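Local coordinates for endoribonuclease MazF4 (Mycobacterium tuberculosis, PDB 5XE2), which acts as the toxin of a type II toxin-antitoxin system, an mRNA interferase that cuts single-stranded mRNA between the first two bases of UCGCU, at residues 39-44 with 64-69. Numbering follows the deposited sequence.
Sequences VAVRLT and GYVNAD
Val41 meets 64-69 through both of its methyl groups: CG2 lies 3.5 Å from Val66 CG1, the two side chains crossing at about a right angle, while CG1 approaches Ala68 CA. Its chi1 of -69° sets CG1 anti to the carbonyl carbon and wedges CG2 between the backbone N and that carbon. Leu98 and Ile94 of helix 88-101 cover this apolar cluster, touching Val41 and Val66 respectively.

At Arg42 the backbone carries the contact, since Asn67 N donates to Arg42 O at 2.8 Å. The side chain bends at chi3, which sets NE; further out, NH2 lies 3.5 Å from Asn67 ND2, which is near the guanidinium plane and at its edge. Both atoms are donors, so this is a contact and not a hydrogen bond; the guanidinium and amide planes stand 52° apart.

Leu43 faces Val66 in a non-hydrogen-bonded antiparallel pair on the face that also receives Met56. Here Leu43 CD1 rests 3.8 Å from Val66 CG2, and Leu43 CA makes a CA-H...O contact with Tyr65 O.

Thr44 and Tyr65 form a hydrogen-bonded pair with both bonds at 2.8 Å: Thr44 N to Tyr65 O is the straighter of the two, and Tyr65 N returns to Thr44 O. Thr44 OG1 is engaged by Thr46 N, whereas CG2 lies 3.7 Å from Tyr65 O. Gly64 CA lies 3.5 Å from Thr44 O.

The register Leu43-Val66 and Thr44-Tyr65, with strand directions 144° apart, defines a twisted antiparallel pairing that is interrupted where the chain turns at Ala68 and Asp69 and resumes at Ala40 with Glu72. It joins neighbouring strands of the strongly bent, SH3-like beta-sheet of the PemK/MazF fold, with helix 88-101 packed against Val41 and Val66.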
loop_
_atom_site.group_PDB
_atom_site.type_symbol
_atom_site.label_atom_id
_atom_site.label_comp_id
_atom_site.label_asym_id
_atom_site.label_seq_id
_atom_site.Cartn_x
_atom_site.Cartn_y
_atom_site.Cartn_z
ATOM N N VAL A 39 4.725 -3.783 4.847
ATOM C CA VAL A 39 4.207 -3.418 3.542
ATOM C C VAL A 39 5.391 -3.163 2.621
ATOM O O VAL A 39 6.394 -2.561 3.024
ATOM C CB VAL A 39 3.265 -2.205 3.601
ATOM C CG1 VAL A 39 2.822 -1.789 2.207
ATOM C CG2 VAL A 39 2.054 -2.537 4.451
ATOM N N ALA A 40 5.257 -3.660 1.392
ATOM C CA ALA A 40 6.305 -3.592 0.399
ATOM C C ALA A 40 5.752 -3.340 -1.002
ATOM O O ALA A 40 4.566 -3.570 -1.281
ATOM C CB ALA A 40 7.107 -4.886 0.422
ATOM N N VAL A 41 6.642 -2.866 -1.871
ATOM C CA VAL A 41 6.361 -2.682 -3.290
ATOM C C VAL A 41 7.330 -3.502 -4.136
ATOM O O VAL A 41 8.488 -3.760 -3.741
ATOM C CB VAL A 41 6.421 -1.206 -3.735
ATOM C CG1 VAL A 41 5.254 -0.425 -3.143
ATOM C CG2 VAL A 41 7.758 -0.560 -3.386
ATOM N N ARG A 42 6.850 -3.871 -5.316
ATOM C CA ARG A 42 7.526 -4.836 -6.171
ATOM C C ARG A 42 8.695 -4.192 -6.919
ATOM O O ARG A 42 8.593 -3.060 -7.408
ATOM C CB ARG A 42 6.526 -5.429 -7.169
ATOM C CG ARG A 42 6.961 -6.738 -7.802
ATOM C CD ARG A 42 5.826 -7.403 -8.588
ATOM N NE ARG A 42 5.222 -6.527 -9.622
ATOM C CZ ARG A 42 4.713 -6.938 -10.794
ATOM N NH1 ARG A 42 4.698 -8.232 -11.152
ATOM N NH2 ARG A 42 4.212 -6.043 -11.639
ATOM N N LEU A 43 9.807 -4.913 -6.986
ATOM C CA LEU A 43 10.885 -4.580 -7.914
ATOM C C LEU A 43 10.731 -5.469 -9.133
ATOM O O LEU A 43 10.456 -6.674 -8.992
ATOM C CB LEU A 43 12.268 -4.809 -7.313
ATOM C CG LEU A 43 12.996 -3.593 -6.762
ATOM C CD1 LEU A 43 12.454 -3.243 -5.381
ATOM C CD2 LEU A 43 14.495 -3.884 -6.716
ATOM N N THR A 44 10.921 -4.874 -10.314
ATOM C CA THR A 44 10.783 -5.573 -11.584
ATOM C C THR A 44 11.871 -5.141 -12.570
ATOM O O THR A 44 12.432 -4.046 -12.464
ATOM C CB THR A 44 9.370 -5.377 -12.200
ATOM O OG1 THR A 44 9.296 -6.037 -13.469
ATOM C CG2 THR A 44 9.033 -3.900 -12.387
ATOM N N GLY A 64 17.026 -2.356 -12.352
ATOM C CA GLY A 64 15.583 -2.472 -12.546
ATOM C C GLY A 64 14.778 -1.313 -11.979
ATOM O O GLY A 64 15.287 -0.190 -11.851
ATOM N N TYR A 65 13.507 -1.588 -11.674
ATOM C CA TYR A 65 12.511 -0.547 -11.440
ATOM C C TYR A 65 11.610 -0.931 -10.286
ATOM O O TYR A 65 11.292 -2.108 -10.120
ATOM C CB TYR A 65 11.642 -0.334 -12.696
ATOM C CG TYR A 65 12.451 -0.005 -13.927
ATOM C CD1 TYR A 65 13.082 -1.025 -14.649
ATOM C CD2 TYR A 65 12.620 1.316 -14.359
ATOM C CE1 TYR A 65 13.852 -0.747 -15.761
ATOM C CE2 TYR A 65 13.388 1.606 -15.487
ATOM C CZ TYR A 65 14.004 0.565 -16.177
ATOM O OH TYR A 65 14.778 0.795 -17.295
ATOM N N VAL A 66 11.190 0.068 -9.510
ATOM C CA VAL A 66 10.207 -0.121 -8.448
ATOM C C VAL A 66 8.823 0.199 -9.014
ATOM O O VAL A 66 8.616 1.286 -9.565
ATOM C CB VAL A 66 10.528 0.764 -7.216
ATOM C CG1 VAL A 66 9.384 0.765 -6.211
ATOM C CG2 VAL A 66 11.822 0.296 -6.559
ATOM N N ASN A 67 7.900 -0.758 -8.909
ATOM C CA ASN A 67 6.485 -0.525 -9.246
ATOM C C ASN A 67 5.694 -0.154 -7.978
ATOM O O ASN A 67 5.245 -1.031 -7.227
ATOM C CB ASN A 67 5.898 -1.756 -9.939
ATOM C CG ASN A 67 4.407 -1.620 -10.240
ATOM O OD1 ASN A 67 3.815 -0.553 -10.094
ATOM N ND2 ASN A 67 3.794 -2.722 -10.650
ATOM N N ALA A 68 5.530 1.149 -7.748
ATOM C CA ALA A 68 4.814 1.660 -6.563
ATOM C C ALA A 68 3.301 1.475 -6.629
ATOM O O ALA A 68 2.625 1.683 -5.622
ATOM C CB ALA A 68 5.150 3.127 -6.319
ATOM N N ASP A 69 2.764 1.104 -7.796
ATOM C CA ASP A 69 1.352 0.703 -7.897
ATOM C C ASP A 69 1.053 -0.647 -7.246
ATOM O O ASP A 69 -0.086 -0.893 -6.855
ATOM C CB ASP A 69 0.870 0.683 -9.361
ATOM C CG ASP A 69 0.709 2.075 -9.947
ATOM O OD1 ASP A 69 0.313 2.997 -9.207
ATOM O OD2 ASP A 69 0.966 2.254 -11.151
#